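Local coordinates for protein cytochrome P450 (CYP102L1) (Mycobacterium phage Adler, PDB 6N6Q) that binds haem and, as a phage-encoded cytochrome P450, probably catalyses monooxygenation with electrons supplied by a redox partner, at residues I137-N141 with A435-F440; I152-T156 with I287-L291; E281-N285 with T455-P460. All coordinates share one frame; numbering follows the deposited sequence.

Contact 1 of 3, residues I137-N141 with A435-F440; sequences IDAWN and AILHQF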
ATOM      1  N   ILE A 137      18.185 -10.125  -2.320  1.00 52.96           N
ATOM      2  CA  ILE A 137      18.552 -11.244  -3.184  1.00 53.18           C
ATOM      3  C   ILE A 137      19.756 -11.983  -2.615  1.00 56.65           C
ATOM      4  O   ILE A 137      19.813 -13.219  -2.640  1.00 56.32           O
ATOM      5  CB  ILE A 137      18.819 -10.746  -4.617  1.00 53.15           C
ATOM      6  CG1 ILE A 137      17.559 -10.106  -5.204  1.00 51.18           C
ATOM      7  CG2 ILE A 137      19.305 -11.882  -5.498  1.00 55.80           C
ATOM      8  CD1 ILE A 137      16.379 -11.045  -5.282  1.00 52.45           C
ATOM      9  N   ASP A 138      20.730 -11.240  -2.086  1.00 51.45           N
ATOM     10  CA  ASP A 138      21.894 -11.872  -1.472  1.00 47.28           C
ATOM     11  C   ASP A 138      21.493 -12.729  -0.280  1.00 50.37           C
ATOM     12  O   ASP A 138      22.009 -13.838  -0.101  1.00 60.16           O
ATOM     13  CB  ASP A 138      22.907 -10.808  -1.053  1.00 56.66           C
ATOM     14  CG  ASP A 138      23.548 -10.111  -2.239  1.00 58.65           C
ATOM     15  OD1 ASP A 138      23.322 -10.555  -3.385  1.00 61.26           O
ATOM     16  OD2 ASP A 138      24.275  -9.118  -2.024  1.00 57.81           O
ATOM     17  N   ALA A 139      20.571 -12.232   0.548  1.00 51.21           N
ATOM     18  CA  ALA A 139      20.094 -13.025   1.676  1.00 52.04           C
ATOM     19  C   ALA A 139      19.310 -14.241   1.202  1.00 60.44           C
ATOM     20  O   ALA A 139      19.426 -15.328   1.782  1.00 61.15           O
ATOM     21  CB  ALA A 139      19.241 -12.162   2.603  1.00 48.58           C
ATOM     22  N   TRP A 140      18.511 -14.083   0.143  1.00 56.25           N
ATOM     23  CA  TRP A 140      17.736 -15.202  -0.379  1.00 58.57           C
ATOM     24  C   TRP A 140      18.603 -16.227  -1.099  1.00 65.16           C
ATOM     25  O   TRP A 140      18.144 -17.350  -1.331  1.00 67.28           O
ATOM     26  CB  TRP A 140      16.634 -14.692  -1.310  1.00 55.16           C
ATOM     27  CG  TRP A 140      15.431 -14.181  -0.570  1.00 56.47           C
ATOM     28  CD1 TRP A 140      15.328 -13.963   0.773  1.00 56.16           C
ATOM     29  CD2 TRP A 140      14.158 -13.834  -1.131  1.00 57.23           C
ATOM     30  NE1 TRP A 140      14.073 -13.499   1.083  1.00 56.91           N
ATOM     31  CE2 TRP A 140      13.335 -13.411  -0.067  1.00 55.23           C
ATOM     32  CE3 TRP A 140      13.634 -13.838  -2.428  1.00 60.09           C
ATOM     33  CZ2 TRP A 140      12.018 -12.998  -0.260  1.00 53.21           C
ATOM     34  CZ3 TRP A 140      12.326 -13.430  -2.617  1.00 56.87           C
ATOM     35  CH2 TRP A 140      11.534 -13.013  -1.539  1.00 48.01           C
ATOM     36  N   ASN A 141      19.837 -15.870  -1.464  1.00 60.89           N
ATOM     37  CA  ASN A 141      20.762 -16.861  -2.006  1.00 61.66           C
ATOM     38  C   ASN A 141      21.060 -17.942  -0.974  1.00 65.14           C
ATOM     39  O   ASN A 141      21.027 -19.140  -1.281  1.00 65.45           O
ATOM     40  CB  ASN A 141      22.058 -16.189  -2.461  1.00 66.19           C
ATOM     41  CG  ASN A 141      21.899 -15.424  -3.760  1.00 69.71           C
ATOM     42  OD1 ASN A 141      21.032 -15.736  -4.579  1.00 63.03           O
ATOM     43  ND2 ASN A 141      22.745 -14.419  -3.960  1.00 65.71           N
ATOM     44  N   ALA A 435      14.146  -8.653 -10.259  1.00 48.30           N
ATOM     45  CA  ALA A 435      15.328  -9.271  -9.666  1.00 50.84           C
ATOM     46  C   ALA A 435      15.042 -10.699  -9.217  1.00 46.34           C
ATOM     47  O   ALA A 435      15.877 -11.591  -9.397  1.00 54.23           O
ATOM     48  CB  ALA A 435      15.829  -8.428  -8.495  1.00 46.12           C
ATOM     49  N   ILE A 436      13.867 -10.935  -8.634  1.00 44.16           N
ATOM     50  CA  ILE A 436      13.535 -12.270  -8.143  1.00 50.72           C
ATOM     51  C   ILE A 436      13.399 -13.250  -9.305  1.00 49.58           C
ATOM     52  O   ILE A 436      13.957 -14.353  -9.275  1.00 53.45           O
ATOM     53  CB  ILE A 436      12.259 -12.218  -7.282  1.00 49.55           C
ATOM     54  CG1 ILE A 436      12.531 -11.455  -5.983  1.00 53.29           C
ATOM     55  CG2 ILE A 436      11.750 -13.622  -6.987  1.00 47.61           C
ATOM     56  CD1 ILE A 436      11.296 -11.182  -5.159  1.00 49.70           C
ATOM     57  N   LEU A 437      12.663 -12.858 -10.349  1.00 43.96           N
ATOM     58  CA  LEU A 437      12.489 -13.731 -11.507  1.00 50.87           C
ATOM     59  C   LEU A 437      13.800 -13.964 -12.246  1.00 54.59           C
ATOM     60  O   LEU A 437      13.995 -15.031 -12.839  1.00 54.69           O
ATOM     61  CB  LEU A 437      11.454 -13.140 -12.460  1.00 50.76           C
ATOM     62  CG  LEU A 437       9.999 -13.161 -11.999  1.00 46.11           C
ATOM     63  CD1 LEU A 437       9.122 -12.517 -13.052  1.00 43.15           C
ATOM     64  CD2 LEU A 437       9.557 -14.588 -11.723  1.00 48.06           C
ATOM     65  N   HIS A 438      14.699 -12.981 -12.231  1.00 47.96           N
ATOM     66  CA  HIS A 438      15.979 -13.116 -12.912  1.00 56.50           C
ATOM     67  C   HIS A 438      16.934 -14.038 -12.162  1.00 59.20           C
ATOM     68  O   HIS A 438      17.701 -14.774 -12.794  1.00 59.63           O
ATOM     69  CB  HIS A 438      16.611 -11.734 -13.096  1.00 55.43           C
ATOM     70  CG  HIS A 438      17.890 -11.747 -13.870  1.00 56.22           C
ATOM     71  ND1 HIS A 438      19.105 -12.051 -13.294  1.00 61.20           N
ATOM     72  CD2 HIS A 438      18.147 -11.478 -15.172  1.00 58.07           C
ATOM     73  CE1 HIS A 438      20.053 -11.977 -14.211  1.00 59.40           C
ATOM     74  NE2 HIS A 438      19.499 -11.631 -15.358  1.00 65.20           N
ATOM     75  N   GLN A 439      16.892 -14.024 -10.830  1.00 52.29           N
ATOM     76  CA  GLN A 439      17.841 -14.760 -10.006  1.00 50.69           C
ATOM     77  C   GLN A 439      17.322 -16.103  -9.518  1.00 54.33           C
ATOM     78  O   GLN A 439      18.115 -17.039  -9.365  1.00 54.33           O
ATOM     79  CB  GLN A 439      18.243 -13.918  -8.788  1.00 55.28           C
ATOM     80  CG  GLN A 439      18.910 -12.605  -9.141  1.00 57.93           C
ATOM     81  CD  GLN A 439      20.221 -12.804  -9.870  1.00 58.84           C
ATOM     82  OE1 GLN A 439      20.391 -12.350 -11.001  1.00 53.34           O
ATOM     83  NE2 GLN A 439      21.160 -13.486  -9.223  1.00 51.24           N
ATOM     84  N   PHE A 440      16.023 -16.225  -9.256  1.00 54.68           N
ATOM     85  CA  PHE A 440      15.466 -17.430  -8.663  1.00 56.42           C
ATOM     86  C   PHE A 440      14.320 -17.959  -9.511  1.00 54.89           C
ATOM     87  O   PHE A 440      13.750 -17.249 -10.343  1.00 52.59           O
ATOM     88  CB  PHE A 440      14.955 -17.179  -7.237  1.00 51.35           C
ATOM     89  CG  PHE A 440      15.963 -16.536  -6.332  1.00 61.36           C
ATOM     90  CD1 PHE A 440      16.952 -17.292  -5.727  1.00 57.18           C
ATOM     91  CD2 PHE A 440      15.914 -15.176  -6.077  1.00 58.62           C
ATOM     92  CE1 PHE A 440      17.877 -16.703  -4.891  1.00 59.27           C
ATOM     93  CE2 PHE A 440      16.837 -14.581  -5.241  1.00 58.21           C
ATOM     94  CZ  PHE A 440      17.820 -15.346  -4.648  1.00 58.74           C
TER
HETATM   95  O   HOH W   1      21.885 -13.910  -6.480  1.00 58.25           O

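Contact 2 of 3, residues I152-T156 with I287-L291; sequences IPAET and IAFAL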
ATOM      1  N   ILE A 152       6.765 -15.373   2.655  1.00 58.72           N
ATOM      2  CA  ILE A 152       6.884 -14.330   1.636  1.00 59.98           C
ATOM      3  C   ILE A 152       6.371 -12.977   2.127  1.00 52.83           C
ATOM      4  O   ILE A 152       7.078 -11.973   1.950  1.00 53.29           O
ATOM      5  CB  ILE A 152       6.181 -14.757   0.335  1.00 59.20           C
ATOM      6  CG1 ILE A 152       6.818 -16.036  -0.209  1.00 56.72           C
ATOM      7  CG2 ILE A 152       6.254 -13.652  -0.708  1.00 51.39           C
ATOM      8  CD1 ILE A 152       8.288 -15.886  -0.542  1.00 50.85           C
ATOM      9  N   PRO A 153       5.175 -12.871   2.727  1.00 59.32           N
ATOM     10  CA  PRO A 153       4.715 -11.536   3.158  1.00 51.19           C
ATOM     11  C   PRO A 153       5.633 -10.867   4.168  1.00 50.17           C
ATOM     12  O   PRO A 153       5.858  -9.653   4.081  1.00 48.89           O
ATOM     13  CB  PRO A 153       3.327 -11.820   3.753  1.00 49.53           C
ATOM     14  CG  PRO A 153       2.886 -13.069   3.094  1.00 57.92           C
ATOM     15  CD  PRO A 153       4.131 -13.888   2.950  1.00 58.99           C
ATOM     16  N   ALA A 154       6.178 -11.623   5.125  1.00 47.19           N
ATOM     17  CA  ALA A 154       7.051 -11.015   6.126  1.00 53.77           C
ATOM     18  C   ALA A 154       8.362 -10.544   5.508  1.00 54.01           C
ATOM     19  O   ALA A 154       8.838  -9.445   5.816  1.00 54.62           O
ATOM     20  CB  ALA A 154       7.320 -11.999   7.263  1.00 54.18           C
ATOM     21  N   GLU A 155       8.961 -11.361   4.640  1.00 52.37           N
ATOM     22  CA  GLU A 155      10.212 -10.969   3.998  1.00 47.81           C
ATOM     23  C   GLU A 155      10.018  -9.740   3.121  1.00 46.19           C
ATOM     24  O   GLU A 155      10.813  -8.795   3.173  1.00 43.62           O
ATOM     25  CB  GLU A 155      10.770 -12.134   3.180  1.00 52.74           C
ATOM     26  CG  GLU A 155      11.323 -13.270   4.020  1.00 58.61           C
ATOM     27  CD  GLU A 155      12.740 -13.013   4.494  1.00 62.85           C
ATOM     28  OE1 GLU A 155      13.468 -12.257   3.816  1.00 64.15           O
ATOM     29  OE2 GLU A 155      13.129 -13.570   5.544  1.00 70.01           O
ATOM     30  N   THR A 156       8.960  -9.735   2.304  1.00 36.97           N
ATOM     31  CA  THR A 156       8.692  -8.574   1.460  1.00 41.73           C
ATOM     32  C   THR A 156       8.372  -7.336   2.288  1.00 44.41           C
ATOM     33  O   THR A 156       8.579  -6.210   1.819  1.00 43.36           O
ATOM     34  CB  THR A 156       7.545  -8.866   0.489  1.00 43.10           C
ATOM     35  OG1 THR A 156       6.366  -9.204   1.228  1.00 56.82           O
ATOM     36  CG2 THR A 156       7.903 -10.015  -0.441  1.00 39.24           C
ATOM     37  N   ILE A 287       3.527  -7.304  -3.837  1.00 46.06           N
ATOM     38  CA  ILE A 287       4.612  -8.158  -4.313  1.00 44.01           C
ATOM     39  C   ILE A 287       4.350  -9.610  -3.936  1.00 46.29           C
ATOM     40  O   ILE A 287       4.573 -10.526  -4.738  1.00 51.60           O
ATOM     41  CB  ILE A 287       5.963  -7.664  -3.757  1.00 39.80           C
ATOM     42  CG1 ILE A 287       6.319  -6.299  -4.345  1.00 38.12           C
ATOM     43  CG2 ILE A 287       7.065  -8.671  -4.040  1.00 39.72           C
ATOM     44  CD1 ILE A 287       7.461  -5.609  -3.630  1.00 37.00           C
ATOM     45  N   ALA A 288       3.870  -9.843  -2.712  1.00 45.69           N
ATOM     46  CA  ALA A 288       3.590 -11.206  -2.272  1.00 45.13           C
ATOM     47  C   ALA A 288       2.493 -11.847  -3.116  1.00 49.51           C
ATOM     48  O   ALA A 288       2.556 -13.043  -3.425  1.00 46.73           O
ATOM     49  CB  ALA A 288       3.207 -11.211  -0.792  1.00 40.98           C
ATOM     50  N   PHE A 289       1.480 -11.066  -3.501  1.00 48.48           N
ATOM     51  CA  PHE A 289       0.451 -11.585  -4.397  1.00 46.15           C
ATOM     52  C   PHE A 289       1.028 -11.910  -5.768  1.00 49.39           C
ATOM     53  O   PHE A 289       0.728 -12.964  -6.341  1.00 50.64           O
ATOM     54  CB  PHE A 289      -0.697 -10.581  -4.529  1.00 46.37           C
ATOM     55  CG  PHE A 289      -1.742 -10.698  -3.457  1.00 43.84           C
ATOM     56  CD1 PHE A 289      -2.532 -11.833  -3.363  1.00 50.37           C
ATOM     57  CD2 PHE A 289      -1.957  -9.663  -2.562  1.00 47.02           C
ATOM     58  CE1 PHE A 289      -3.503 -11.942  -2.383  1.00 50.47           C
ATOM     59  CE2 PHE A 289      -2.925  -9.764  -1.579  1.00 45.40           C
ATOM     60  CZ  PHE A 289      -3.699 -10.905  -1.489  1.00 53.27           C
ATOM     61  N   ALA A 290       1.856 -11.014  -6.311  1.00 47.97           N
ATOM     62  CA  ALA A 290       2.446 -11.256  -7.623  1.00 49.30           C
ATOM     63  C   ALA A 290       3.395 -12.447  -7.602  1.00 47.11           C
ATOM     64  O   ALA A 290       3.488 -13.177  -8.593  1.00 56.50           O
ATOM     65  CB  ALA A 290       3.172 -10.004  -8.115  1.00 44.53           C
ATOM     66  N   LEU A 291       4.101 -12.662  -6.490  1.00 46.28           N
ATOM     67  CA  LEU A 291       4.951 -13.841  -6.379  1.00 53.00           C
ATOM     68  C   LEU A 291       4.121 -15.118  -6.357  1.00 54.56           C
ATOM     69  O   LEU A 291       4.522 -16.135  -6.936  1.00 55.57           O
ATOM     70  CB  LEU A 291       5.828 -13.746  -5.130  1.00 42.80           C
ATOM     71  CG  LEU A 291       7.009 -12.781  -5.234  1.00 48.00           C
ATOM     72  CD1 LEU A 291       7.797 -12.747  -3.934  1.00 48.69           C
ATOM     73  CD2 LEU A 291       7.901 -13.176  -6.395  1.00 45.77           C
TER

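Contact 3 of 3, residues E281-N285 with T455-P460; sequences ETSAN and TLTLKP. With HEM (protoporphyrin IX containing Fe), chain E.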
ATOM      1  N   GLU A 281       3.382  -1.714   3.830  1.00 49.99           N
ATOM      2  CA  GLU A 281       2.520  -2.894   3.844  1.00 54.56           C
ATOM      3  C   GLU A 281       1.783  -3.067   2.521  1.00 50.72           C
ATOM      4  O   GLU A 281       1.589  -4.197   2.059  1.00 50.02           O
ATOM      5  CB  GLU A 281       1.531  -2.811   5.006  1.00 59.43           C
ATOM      6  CG  GLU A 281       0.855  -4.135   5.326  1.00 58.21           C
ATOM      7  CD  GLU A 281       0.065  -4.095   6.619  1.00 70.26           C
ATOM      8  OE1 GLU A 281      -0.103  -2.993   7.184  1.00 71.67           O
ATOM      9  OE2 GLU A 281      -0.386  -5.168   7.073  1.00 76.49           O
ATOM     10  N   THR A 282       1.367  -1.963   1.897  1.00 46.09           N
ATOM     11  CA  THR A 282       0.681  -2.056   0.612  1.00 44.44           C
ATOM     12  C   THR A 282       1.592  -2.647  -0.456  1.00 47.60           C
ATOM     13  O   THR A 282       1.208  -3.582  -1.168  1.00 40.89           O
ATOM     14  CB  THR A 282       0.180  -0.676   0.180  1.00 50.83           C
ATOM     15  OG1 THR A 282       1.267   0.257   0.200  1.00 55.89           O
ATOM     16  CG2 THR A 282      -0.924  -0.191   1.104  1.00 42.58           C
ATOM     17  N   SER A 283       2.810  -2.113  -0.579  1.00 51.76           N
ATOM     18  CA  SER A 283       3.728  -2.586  -1.611  1.00 41.86           C
ATOM     19  C   SER A 283       4.186  -4.012  -1.336  1.00 42.31           C
ATOM     20  O   SER A 283       4.351  -4.807  -2.269  1.00 45.09           O
ATOM     21  CB  SER A 283       4.932  -1.650  -1.711  1.00 48.91           C
ATOM     22  OG  SER A 283       4.522  -0.321  -1.971  1.00 57.46           O
ATOM     23  N   ALA A 284       4.394  -4.357  -0.063  1.00 41.60           N
ATOM     24  CA  ALA A 284       4.893  -5.686   0.273  1.00 40.87           C
ATOM     25  C   ALA A 284       3.864  -6.765  -0.037  1.00 48.05           C
ATOM     26  O   ALA A 284       4.213  -7.832  -0.556  1.00 48.00           O
ATOM     27  CB  ALA A 284       5.287  -5.738   1.747  1.00 43.38           C
ATOM     28  N   ASN A 285       2.593  -6.512   0.279  1.00 48.56           N
ATOM     29  CA  ASN A 285       1.566  -7.514   0.023  1.00 45.35           C
ATOM     30  C   ASN A 285       1.250  -7.627  -1.463  1.00 48.06           C
ATOM     31  O   ASN A 285       0.907  -8.715  -1.937  1.00 47.27           O
ATOM     32  CB  ASN A 285       0.307  -7.188   0.821  1.00 45.68           C
ATOM     33  CG  ASN A 285       0.546  -7.226   2.316  1.00 50.04           C
ATOM     34  OD1 ASN A 285       1.483  -7.870   2.788  1.00 52.53           O
ATOM     35  ND2 ASN A 285      -0.300  -6.535   3.071  1.00 54.64           N
ATOM     36  N   THR A 455      -5.948  -7.041   7.306  1.00 58.73           N
ATOM     37  CA  THR A 455      -5.439  -6.173   8.363  1.00 62.69           C
ATOM     38  C   THR A 455      -5.737  -4.726   7.965  1.00 59.15           C
ATOM     39  O   THR A 455      -6.893  -4.432   7.647  1.00 62.44           O
ATOM     40  CB  THR A 455      -3.966  -6.474   8.603  1.00 66.31           C
ATOM     41  OG1 THR A 455      -3.201  -6.025   7.478  1.00 68.68           O
ATOM     42  CG2 THR A 455      -3.752  -7.970   8.786  1.00 61.96           C
ATOM     43  N   LEU A 456      -4.759  -3.820   7.964  1.00 63.48           N
ATOM     44  CA  LEU A 456      -4.952  -2.549   7.283  1.00 64.69           C
ATOM     45  C   LEU A 456      -5.004  -2.732   5.774  1.00 61.88           C
ATOM     46  O   LEU A 456      -5.559  -1.880   5.073  1.00 68.69           O
ATOM     47  CB  LEU A 456      -3.836  -1.571   7.653  1.00 62.59           C
ATOM     48  CG  LEU A 456      -3.702  -1.244   9.142  1.00 67.60           C
ATOM     49  CD1 LEU A 456      -2.562  -0.262   9.380  1.00 56.17           C
ATOM     50  CD2 LEU A 456      -5.015  -0.698   9.688  1.00 60.55           C
ATOM     51  N   THR A 457      -4.442  -3.827   5.266  1.00 63.13           N
ATOM     52  CA  THR A 457      -4.426  -4.142   3.848  1.00 63.38           C
ATOM     53  C   THR A 457      -4.793  -5.607   3.649  1.00 57.81           C
ATOM     54  O   THR A 457      -4.891  -6.385   4.601  1.00 56.36           O
ATOM     55  CB  THR A 457      -3.050  -3.867   3.220  1.00 59.17           C
ATOM     56  OG1 THR A 457      -2.064  -4.697   3.847  1.00 57.46           O
ATOM     57  CG2 THR A 457      -2.662  -2.407   3.385  1.00 52.98           C
ATOM     58  N   LEU A 458      -4.998  -5.978   2.388  1.00 55.34           N
ATOM     59  CA  LEU A 458      -5.180  -7.378   2.028  1.00 60.02           C
ATOM     60  C   LEU A 458      -3.820  -8.056   1.934  1.00 53.72           C
ATOM     61  O   LEU A 458      -2.884  -7.510   1.341  1.00 48.71           O
ATOM     62  CB  LEU A 458      -5.932  -7.500   0.702  1.00 51.50           C
ATOM     63  CG  LEU A 458      -7.447  -7.704   0.780  1.00 55.08           C
ATOM     64  CD1 LEU A 458      -8.088  -6.725   1.753  1.00 53.34           C
ATOM     65  CD2 LEU A 458      -8.072  -7.575  -0.602  1.00 48.70           C
ATOM     66  N   LYS A 459      -3.709  -9.246   2.522  1.00 54.08           N
ATOM     67  CA  LYS A 459      -2.441  -9.949   2.592  1.00 50.92           C
ATOM     68  C   LYS A 459      -2.654 -11.441   2.373  1.00 54.73           C
ATOM     69  O   LYS A 459      -3.629 -12.010   2.884  1.00 58.73           O
ATOM     70  CB  LYS A 459      -1.760  -9.722   3.949  1.00 51.62           C
ATOM     71  CG  LYS A 459      -0.322 -10.202   4.014  1.00 54.47           C
ATOM     72  CD  LYS A 459       0.241 -10.082   5.418  1.00 50.14           C
ATOM     73  CE  LYS A 459      -0.379 -11.115   6.338  1.00 56.70           C
ATOM     74  NZ  LYS A 459      -0.141 -12.496   5.835  1.00 62.83           N
ATOM     75  N   PRO A 460      -1.774 -12.093   1.613  1.00 53.73           N
ATOM     76  CA  PRO A 460      -1.826 -13.560   1.505  1.00 51.15           C
ATOM     77  C   PRO A 460      -1.367 -14.198   2.807  1.00 55.17           C
ATOM     78  O   PRO A 460      -0.265 -13.926   3.290  1.00 60.37           O
ATOM     79  CB  PRO A 460      -0.865 -13.868   0.349  1.00 50.36           C
ATOM     80  CG  PRO A 460      -0.655 -12.558  -0.357  1.00 51.97           C
ATOM     81  CD  PRO A 460      -0.781 -11.508   0.698  1.00 53.07           C
TER
HETATM   82  CHA HEM E 501      -2.939   7.187  -0.404  1.00 46.16           C
HETATM   83  CHB HEM E 501      -2.885   2.664  -2.181  1.00 48.28           C
HETATM   84  CHC HEM E 501       1.974   2.634  -1.950  1.00 46.27           C
HETATM   85  CHD HEM E 501       1.835   6.827   0.504  1.00 41.66           C
HETATM   86  C1A HEM E 501      -3.363   5.982  -0.930  1.00 43.26           C
HETATM   87  C2A HEM E 501      -4.727   5.601  -1.249  1.00 48.03           C
HETATM   88  C3A HEM E 501      -4.709   4.359  -1.735  1.00 44.22           C
HETATM   89  C4A HEM E 501      -3.336   3.896  -1.750  1.00 45.94           C
HETATM   90  CMA HEM E 501      -5.944   3.560  -2.199  1.00 42.76           C
HETATM   91  CAA HEM E 501      -5.992   6.465  -1.056  1.00 42.25           C
HETATM   92  CBA HEM E 501      -6.496   6.275   0.372  1.00 45.18           C
HETATM   93  CGA HEM E 501      -7.829   6.952   0.562  1.00 51.00           C
HETATM   94  O1A HEM E 501      -8.407   7.453  -0.438  1.00 51.99           O
HETATM   95  O2A HEM E 501      -8.316   6.991   1.721  1.00 42.86           O
HETATM   96  C1B HEM E 501      -1.565   2.284  -2.329  1.00 48.92           C
HETATM   97  C2B HEM E 501      -1.095   1.081  -2.987  1.00 54.61           C
HETATM   98  C3B HEM E 501       0.252   1.068  -2.926  1.00 48.98           C
HETATM   99  C4B HEM E 501       0.670   2.267  -2.223  1.00 51.71           C
HETATM  100  CMB HEM E 501      -2.045   0.041  -3.626  1.00 37.77           C
HETATM  101  CAB HEM E 501       1.265   0.023  -3.464  1.00 48.91           C
HETATM  102  CBB HEM E 501       0.939  -1.115  -4.090  1.00 49.45           C
HETATM  103  C1C HEM E 501       2.381   3.777  -1.292  1.00 43.20           C
HETATM  104  C2C HEM E 501       3.746   4.209  -1.069  1.00 53.44           C
HETATM  105  C3C HEM E 501       3.725   5.359  -0.394  1.00 49.43           C
HETATM  106  C4C HEM E 501       2.331   5.716  -0.156  1.00 43.63           C
HETATM  107  CMC HEM E 501       5.024   3.472  -1.524  1.00 42.38           C
HETATM  108  CAC HEM E 501       5.007   6.119   0.025  1.00 47.73           C
HETATM  109  CBC HEM E 501       4.982   7.288   0.672  1.00 54.44           C
HETATM  110  C1D HEM E 501       0.537   7.301   0.468  1.00 45.12           C
HETATM  111  C2D HEM E 501       0.056   8.540   1.053  1.00 44.80           C
HETATM  112  C3D HEM E 501      -1.255   8.639   0.803  1.00 40.40           C
HETATM  113  C4D HEM E 501      -1.663   7.469   0.048  1.00 42.97           C
HETATM  114  CMD HEM E 501       0.910   9.564   1.833  1.00 33.94           C
HETATM  115  CAD HEM E 501      -2.181   9.799   1.238  1.00 40.48           C
HETATM  116  CBD HEM E 501      -2.100  10.938   0.227  1.00 32.48           C
HETATM  117  CGD HEM E 501      -3.072  12.031   0.598  1.00 45.02           C
HETATM  118  O1D HEM E 501      -2.786  13.218   0.293  1.00 44.89           O
HETATM  119  O2D HEM E 501      -4.131  11.720   1.204  1.00 43.81           O
HETATM  120  NA  HEM E 501      -2.547   4.913  -1.248  1.00 49.98           N
HETATM  121  NB  HEM E 501      -0.462   2.980  -1.877  1.00 48.44           N
HETATM  122  NC  HEM E 501       1.550   4.722  -0.721  1.00 47.62           N
HETATM  123  ND  HEM E 501      -0.541   6.678  -0.135  1.00 45.97           N
HETATM  124 FE   HEM E 501      -0.507   4.754  -0.870  1.00 54.90          FE

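Contact 1 of 3, residues I137-N141 with A435-F440
Ile137 reaches from its helix onto Ala435, Ile436 and Phe440 in a continuous apolar patch. Ile137 CD1 lies 3.6 Å from Phe440 CE2 and 3.9 Å from Ile436 CG1, while the CG2 branch presses crosswise on the aliphatic part of Gln439. Trp140 completes the patch: its CB meets Phe440 CZ, and CZ3 at the far end of the indole touches Ile436 CD1 at 3.5 Å. Phe440 wedges between the helices because its CG stands anti to its own carbonyl carbon (chi1 -52°), which carries the ring across to the backbone of 137-141. Phe440 CZ, at the ring edge, lies 3.5 Å from Ile137 O, near the ring plane.

Polar contact is indirect. One water accepts from Asn141 ND2 at 2.7 Å and from Gln439 NE2 at 2.9 Å. Gln439 OE1 in turn takes a 2.6 Å bond from His438 ND1 in the plane of the imidazole. Asn141 OD1 accepts a hydrogen bond from Asn469 ND2.

The segments 137-141 and 435-439 run at 38° to each other. They belong to the D and L helices of the P450 four-helix bundle, 119-145 and 422-439, with strand 464-469 covering Trp140 and Phe440 and helix 265-296 backing Ile436.

Contact 2 of 3, residues I152-T156 with I287-L291
Thr156, packed against Ile287 and Ala288, sets its OG1 among three main-chain carbonyl oxygens: Ile152 O and Pro153 O of its own helix, and Ala284 O one turn before Ile287 on the facing helix. Thr156 OG1 is probably hydrogen-bonded to Ala284 O, which links the two helices. Thr156 OG1 is also 2.9 Å from both Ile152 O and Pro153 O, so its single proton cannot be assigned to one acceptor. The torsion explains the position: OG1 lies on the side of the backbone, flanked by N and C (chi1 59°) and turned back on the preceding helical turn. Thr156 CG2 is left to meet Ile287 CG2 at 3.9 Å, the two side chains running antiparallel alongside each other.

Everything else across the interface is apolar. The small methyl of Ala288 faces the first turn of helix 152-169, with Ile152 CG2 3.9 Å from Ala288 CB and the Pro153 ring alongside. The same Ile152 CG2 also reaches Leu291 CD1 at 3.7 Å, so one branch bridges two residues a turn apart on the partner helix. Leu463 closes over Ile152, Pro153 and Ala288, and Met429 and Leu433 of helix 422-439 pack behind Ile287 and Leu291.

The segments cross at 135°, broadly antiparallel with their axes 9.5 Å apart. This is the pairing of the E-helix with the long I-helix, part of the D/E/I/L four-helix bundle that forms the core of the P450 fold.

Contact 3 of 3, residues E281-N285 with T455-P460
Asn285 projects from helix 265-296 toward the strand residues Leu458 and Lys459. Asn285 CB rests 3.2 Å from Leu458 O; CG, turned anti to its own carbonyl carbon (chi1 -63°), lies against Lys459 CG. From there the amide divides its contacts. Asn285 OD1 touches Lys459 CG at 3.2 Å, whereas Asn285 ND2 turns to Thr457 OG1 and gives it a short but strongly bent bond, 2.7 Å with an N-H...O angle of 117°, hence weak. The lysine's ammonium takes no part, because the chain folds back at its last two torsions and NZ bonds to Pro460 O.

Residues 455-457 form the tip of the two-stranded hairpin made by 451-454 and 458-461, the element lying near the substrate pocket in P450s generally. Facing it is the I-helix signature, in which Glu281 and Thr282 occupy the acid-alcohol positions of the family motif.

Glu281 runs extended over the tip. Glu281 CG passes 3.3 Å from Thr457 OG1, and the carboxylate oxygen Glu281 OE2 receives a 3.0 Å hydrogen bond from Thr455 OG1, which approaches from above the carboxylate plane. The same Thr455 hydroxyl accepts a long, weak bond from Thr457 N, tying the tip together beneath the glutamate. At the next residue, Thr282 CG2 meets Thr457 CG2 at 3.6 Å, methyl to methyl. The hydroxyl faces the other way, Thr282 OG1 being bonded to Ala278 O and 3.2 Å from haem C4B, while Ser283 OG, bonded to Gly279 and Glu428, lies near the haem vinyl.

From the N terminus, helix 119-145 supplies 137-141, whose loop closes only at 435-440, nearly three hundred residues on. Contact 2 lies wholly within that loop: it starts at 152-156 on the next helix and closes at 287-291. Just before that closure, 281-285 opens contact 3, which ends at 455-460, beyond the close of contact 1, and therefore crosses both others. Contacts 2 and 3 share helix 265-296, joining the haem side of the fold to the helix bundle. Contacts 1 and 2 meet where Trp140 NE1 probably bonds to Glu155 OE1 and Ile436 packs on Leu291; contacts 1 and 3 do not touch.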